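Local coordinates for nigritoxine (Vibrio nigripulchritudo, PDB 5M41), which acts as a bacterial toxin against crustaceans and insects, at residues I573-H585 and G623-T635. Numbering follows the deposited sequence.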
loop_
_atom_site.group_PDB
_atom_site.type_symbol
_atom_site.label_atom_id
_atom_site.label_comp_id
_atom_site.label_asym_id
_atom_site.label_seq_id
_atom_site.Cartn_x
_atom_site.Cartn_y
_atom_site.Cartn_z
ATOM N N ILE A 573 29.369 -27.747 -14.449
ATOM C CA ILE A 573 28.513 -26.603 -14.797
ATOM C C ILE A 573 28.014 -26.022 -13.472
ATOM O O ILE A 573 27.180 -26.639 -12.790
ATOM C CB ILE A 573 27.317 -27.004 -15.697
ATOM C CG1 ILE A 573 27.802 -27.605 -17.027
ATOM C CG2 ILE A 573 26.427 -25.790 -15.972
ATOM C CD1 ILE A 573 26.709 -28.230 -17.885
ATOM N N ILE A 574 28.556 -24.858 -13.095
ATOM C CA ILE A 574 28.393 -24.345 -11.726
ATOM C C ILE A 574 27.419 -23.158 -11.754
ATOM O O ILE A 574 27.682 -22.125 -12.415
ATOM C CB ILE A 574 29.747 -23.915 -11.096
ATOM C CG1 ILE A 574 30.890 -24.909 -11.429
ATOM C CG2 ILE A 574 29.610 -23.686 -9.592
ATOM C CD1 ILE A 574 30.764 -26.278 -10.774
ATOM N N ALA A 575 26.292 -23.315 -11.064
ATOM C CA ALA A 575 25.152 -22.393 -11.193
ATOM C C ALA A 575 24.649 -21.908 -9.848
ATOM O O ALA A 575 24.463 -22.705 -8.912
ATOM C CB ALA A 575 24.013 -23.069 -11.954
ATOM N N VAL A 576 24.394 -20.606 -9.763
ATOM C CA VAL A 576 23.925 -20.014 -8.525
ATOM C C VAL A 576 22.415 -20.322 -8.330
ATOM O O VAL A 576 21.711 -20.592 -9.312
ATOM C CB VAL A 576 24.262 -18.494 -8.475
ATOM C CG1 VAL A 576 23.293 -17.676 -9.321
ATOM C CG2 VAL A 576 24.247 -17.995 -7.036
ATOM N N ASN A 577 21.937 -20.349 -7.079
ATOM C CA ASN A 577 20.528 -20.622 -6.807
ATOM C C ASN A 577 19.577 -19.490 -7.188
ATOM O O ASN A 577 18.405 -19.758 -7.520
ATOM C CB ASN A 577 20.296 -20.922 -5.337
ATOM C CG ASN A 577 20.826 -22.274 -4.922
ATOM O OD1 ASN A 577 21.039 -23.157 -5.750
ATOM N ND2 ASN A 577 21.027 -22.443 -3.620
ATOM N N ASN A 578 20.062 -18.240 -7.118
ATOM C CA ASN A 578 19.211 -17.040 -7.362
ATOM C C ASN A 578 18.206 -17.275 -8.480
ATOM O O ASN A 578 18.603 -17.614 -9.604
ATOM C CB ASN A 578 20.064 -15.831 -7.730
ATOM C CG ASN A 578 19.290 -14.515 -7.615
ATOM O OD1 ASN A 578 18.178 -14.361 -8.161
ATOM N ND2 ASN A 578 19.866 -13.568 -6.884
ATOM N N PRO A 579 16.900 -17.104 -8.198
ATOM C CA PRO A 579 15.948 -17.481 -9.237
ATOM C C PRO A 579 15.936 -16.530 -10.445
ATOM O O PRO A 579 15.342 -16.853 -11.448
ATOM C CB PRO A 579 14.594 -17.470 -8.503
ATOM C CG PRO A 579 14.785 -16.546 -7.362
ATOM C CD PRO A 579 16.235 -16.586 -6.984
ATOM N N TYR A 580 16.620 -15.397 -10.344
ATOM C CA TYR A 580 16.743 -14.441 -11.453
ATOM C C TYR A 580 18.066 -14.579 -12.205
ATOM O O TYR A 580 18.468 -13.669 -12.930
ATOM C CB TYR A 580 16.618 -13.007 -10.912
ATOM C CG TYR A 580 15.248 -12.695 -10.343
ATOM C CD1 TYR A 580 14.217 -12.225 -11.159
ATOM C CD2 TYR A 580 14.992 -12.855 -8.992
ATOM C CE1 TYR A 580 12.957 -11.933 -10.629
ATOM C CE2 TYR A 580 13.752 -12.553 -8.450
ATOM C CZ TYR A 580 12.739 -12.111 -9.269
ATOM O OH TYR A 580 11.533 -11.828 -8.696
ATOM N N SER A 581 18.777 -15.677 -11.975
ATOM C CA SER A 581 20.049 -15.923 -12.649
ATOM C C SER A 581 19.852 -16.456 -14.055
ATOM O O SER A 581 19.130 -17.453 -14.245
ATOM C CB SER A 581 20.864 -16.948 -11.872
ATOM O OG SER A 581 22.008 -17.307 -12.619
ATOM N N PHE A 582 20.527 -15.821 -15.023
ATOM C CA PHE A 582 20.516 -16.247 -16.436
ATOM C C PHE A 582 21.920 -16.568 -16.925
ATOM O O PHE A 582 22.190 -16.600 -18.149
ATOM C CB PHE A 582 19.842 -15.194 -17.330
ATOM C CG PHE A 582 18.384 -15.005 -17.017
ATOM C CD1 PHE A 582 17.426 -15.849 -17.578
ATOM C CD2 PHE A 582 17.975 -14.028 -16.111
ATOM C CE1 PHE A 582 16.081 -15.713 -17.247
ATOM C CE2 PHE A 582 16.629 -13.886 -15.769
ATOM C CZ PHE A 582 15.685 -14.730 -16.341
ATOM N N VAL A 583 22.802 -16.830 -15.956
ATOM C CA VAL A 583 24.202 -17.176 -16.222
ATOM C C VAL A 583 24.644 -18.369 -15.380
ATOM O O VAL A 583 23.984 -18.745 -14.411
ATOM C CB VAL A 583 25.172 -15.992 -15.934
ATOM C CG1 VAL A 583 24.896 -14.813 -16.872
ATOM C CG2 VAL A 583 25.099 -15.556 -14.468
ATOM N N HIS A 584 25.773 -18.951 -15.764
ATOM C CA HIS A 584 26.474 -19.939 -14.953
ATOM C C HIS A 584 27.882 -19.946 -15.455
ATOM O O HIS A 584 28.171 -19.325 -16.501
ATOM C CB HIS A 584 25.819 -21.321 -15.045
ATOM C CG HIS A 584 25.703 -21.854 -16.455
ATOM N ND1 HIS A 584 26.742 -22.428 -17.106
ATOM C CD2 HIS A 584 24.627 -21.892 -17.329
ATOM C CE1 HIS A 584 26.347 -22.808 -18.331
ATOM N NE2 HIS A 584 25.055 -22.478 -18.471
ATOM N N HIS A 585 28.787 -20.588 -14.716
ATOM C CA HIS A 585 30.129 -20.815 -15.230
ATOM C C HIS A 585 30.432 -22.283 -15.347
ATOM O O HIS A 585 29.771 -23.108 -14.730
ATOM C CB HIS A 585 31.208 -20.072 -14.447
ATOM C CG HIS A 585 31.298 -20.448 -12.984
ATOM N ND1 HIS A 585 32.175 -21.363 -12.519
ATOM C CD2 HIS A 585 30.623 -19.944 -11.865
ATOM C CE1 HIS A 585 32.058 -21.454 -11.178
ATOM N NE2 HIS A 585 31.100 -20.587 -10.783
ATOM N N GLY A 623 3.206 -17.109 -18.112
ATOM C CA GLY A 623 2.387 -17.388 -16.930
ATOM C C GLY A 623 2.681 -16.550 -15.694
ATOM O O GLY A 623 3.299 -15.483 -15.755
ATOM N N ASN A 624 2.201 -17.052 -14.565
ATOM C CA ASN A 624 2.753 -16.736 -13.270
ATOM C C ASN A 624 4.288 -16.634 -13.366
ATOM O O ASN A 624 4.962 -17.555 -13.857
ATOM C CB ASN A 624 2.328 -17.841 -12.313
ATOM C CG ASN A 624 2.879 -17.666 -10.919
ATOM O OD1 ASN A 624 4.076 -17.544 -10.714
ATOM N ND2 ASN A 624 1.994 -17.710 -9.944
ATOM N N GLU A 625 4.825 -15.502 -12.916
ATOM C CA GLU A 625 6.231 -15.195 -13.112
ATOM C C GLU A 625 7.101 -16.076 -12.230
ATOM O O GLU A 625 8.170 -16.524 -12.638
ATOM C CB GLU A 625 6.510 -13.709 -12.869
ATOM C CG GLU A 625 7.940 -13.295 -13.225
ATOM C CD GLU A 625 8.219 -11.829 -12.925
ATOM O OE1 GLU A 625 7.243 -11.086 -12.753
ATOM O OE2 GLU A 625 9.401 -11.421 -12.859
ATOM N N MET A 626 6.626 -16.321 -11.019
ATOM C CA MET A 626 7.277 -17.217 -10.080
ATOM C C MET A 626 7.420 -18.636 -10.661
ATOM O O MET A 626 8.498 -19.254 -10.598
ATOM C CB MET A 626 6.449 -17.234 -8.794
ATOM C CG MET A 626 7.116 -17.869 -7.602
ATOM S SD MET A 626 6.234 -17.462 -6.077
ATOM C CE MET A 626 6.489 -15.718 -6.019
ATOM N N GLU A 627 6.325 -19.144 -11.224
ATOM C CA GLU A 627 6.330 -20.451 -11.862
ATOM C C GLU A 627 7.301 -20.404 -13.050
ATOM O O GLU A 627 8.080 -21.345 -13.260
ATOM C CB GLU A 627 4.911 -20.847 -12.305
ATOM C CG GLU A 627 3.977 -21.187 -11.144
ATOM C CD GLU A 627 2.570 -21.598 -11.567
ATOM O OE1 GLU A 627 2.156 -21.362 -12.709
ATOM O OE2 GLU A 627 1.842 -22.156 -10.736
ATOM N N TRP A 628 7.282 -19.296 -13.801
ATOM C CA TRP A 628 8.137 -19.195 -14.977
ATOM C C TRP A 628 9.597 -19.317 -14.612
ATOM O O TRP A 628 10.355 -20.016 -15.295
ATOM C CB TRP A 628 7.840 -17.929 -15.795
ATOM C CG TRP A 628 8.538 -17.909 -17.140
ATOM C CD1 TRP A 628 7.991 -18.192 -18.392
ATOM C CD2 TRP A 628 9.952 -17.609 -17.407
ATOM N NE1 TRP A 628 8.945 -18.074 -19.379
ATOM C CE2 TRP A 628 10.138 -17.746 -18.853
ATOM C CE3 TRP A 628 11.044 -17.261 -16.613
ATOM C CZ2 TRP A 628 11.370 -17.521 -19.461
ATOM C CZ3 TRP A 628 12.280 -17.041 -17.235
ATOM C CH2 TRP A 628 12.434 -17.172 -18.620
ATOM N N LEU A 629 10.005 -18.650 -13.533
ATOM C CA LEU A 629 11.417 -18.608 -13.122
ATOM C C LEU A 629 11.925 -19.933 -12.541
ATOM O O LEU A 629 13.059 -20.346 -12.805
ATOM C CB LEU A 629 11.652 -17.464 -12.119
ATOM C CG LEU A 629 11.554 -16.059 -12.742
ATOM C CD1 LEU A 629 11.389 -14.967 -11.681
ATOM C CD2 LEU A 629 12.760 -15.797 -13.645
ATOM N N VAL A 630 11.086 -20.587 -11.748
ATOM C CA VAL A 630 11.404 -21.898 -11.224
ATOM C C VAL A 630 11.537 -22.855 -12.408
ATOM O O VAL A 630 12.492 -23.613 -12.474
ATOM C CB VAL A 630 10.335 -22.381 -10.205
ATOM C CG1 VAL A 630 10.490 -23.871 -9.900
ATOM C CG2 VAL A 630 10.436 -21.563 -8.918
ATOM N N ARG A 631 10.602 -22.787 -13.359
ATOM C CA ARG A 631 10.613 -23.702 -14.505
ATOM C C ARG A 631 11.812 -23.472 -15.433
ATOM O O ARG A 631 12.250 -24.390 -16.123
ATOM C CB ARG A 631 9.290 -23.614 -15.263
ATOM C CG ARG A 631 9.142 -24.574 -16.434
ATOM C CD ARG A 631 7.749 -24.491 -17.044
ATOM N NE ARG A 631 7.381 -23.118 -17.394
ATOM C CZ ARG A 631 6.344 -22.462 -16.873
ATOM N NH1 ARG A 631 5.552 -23.052 -15.992
ATOM N NH2 ARG A 631 6.089 -21.217 -17.243
ATOM N N LYS A 632 12.361 -22.254 -15.430
ATOM C CA LYS A 632 13.502 -21.904 -16.285
ATOM C C LYS A 632 14.681 -22.848 -16.034
ATOM O O LYS A 632 15.349 -23.261 -16.981
ATOM C CB LYS A 632 13.882 -20.411 -16.111
ATOM C CG LYS A 632 15.232 -19.940 -16.658
ATOM C CD LYS A 632 16.290 -19.922 -15.556
ATOM C CE LYS A 632 17.678 -19.668 -16.116
ATOM N NZ LYS A 632 18.782 -20.074 -15.186
ATOM N N PHE A 633 14.893 -23.221 -14.775
ATOM C CA PHE A 633 16.030 -24.052 -14.391
ATOM C C PHE A 633 15.938 -25.523 -14.868
ATOM O O PHE A 633 16.922 -26.255 -14.791
ATOM C CB PHE A 633 16.248 -23.966 -12.877
ATOM C CG PHE A 633 16.743 -22.613 -12.423
ATOM C CD1 PHE A 633 18.088 -22.281 -12.519
ATOM C CD2 PHE A 633 15.854 -21.666 -11.921
ATOM C CE1 PHE A 633 18.539 -21.041 -12.104
ATOM C CE2 PHE A 633 16.293 -20.407 -11.535
ATOM C CZ PHE A 633 17.638 -20.092 -11.625
ATOM N N LYS A 634 14.759 -25.912 -15.371
ATOM C CA LYS A 634 14.470 -27.253 -15.885
ATOM C C LYS A 634 14.353 -27.239 -17.397
ATOM O O LYS A 634 14.119 -28.281 -18.007
ATOM C CB LYS A 634 13.141 -27.757 -15.319
ATOM C CG LYS A 634 13.095 -27.902 -13.805
ATOM C CD LYS A 634 11.649 -27.958 -13.334
ATOM C CE LYS A 634 11.573 -28.423 -11.888
ATOM N NZ LYS A 634 10.530 -27.670 -11.147
ATOM N N THR A 635 14.517 -26.062 -18.003
ATOM C CA THR A 635 14.279 -25.874 -19.427
ATOM C C THR A 635 15.583 -25.660 -20.199
ATOM O O THR A 635 16.414 -24.836 -19.821
ATOM C CB THR A 635 13.303 -24.689 -19.649
ATOM O OG1 THR A 635 12.173 -24.835 -18.776
ATOM C CG2 THR A 635 12.825 -24.613 -21.123
HETATM O O HOH W 1 9.830 -10.482 -10.308
#
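Leu-629 faces the turn between strands 571-576 and 583-589 and divides its two methyls between the Tyr-580 and Phe-582 rings, one to each. CD1 lies 3.6 Å from Tyr-580 CE1, while CD2 meets the carbonyl oxygen of Pro-579 and, at 4.1 Å, Phe-582 CZ; a branched aliphatic end suits a site with two aromatic neighbours. The Phe-582 ring presents its CE1 edge to the rim of Trp-628 at CZ3, 4.0 Å away, the two side chains crossing nearly at right angles.

Phe-633 works differently. Its CZ edge points at the backbone of the turn, 3.3 Å from Asn-578 O, setting the slightly positive ring hydrogens against carbonyl oxygen; Lys-632 CD lies over one face, and Arg-553 makes a cation-pi contact with the ring. The lysine leaves its backbone with CG anti to N (chi1 166°) and bends at chi2 (-97°), which carries NZ to Ser-581 O for a 2.8 Å hydrogen bond, the donor tilted 25° from the carbonyl plane. Glu-602 forms a salt bridge with the same ammonium.

In the first turn of the helix, one water accepts from Tyr-580 OH and donates to Glu-625 OE2, which Tyr-609 OH also reaches. The hairpin turn is thus packed onto helix 625-632 through an apolar centre round Leu-629, with the lysine bond near one end of the helix and the water bridge near the other, and the buried lysine charge is probably stabilised jointly by carboxylate and carbonyl.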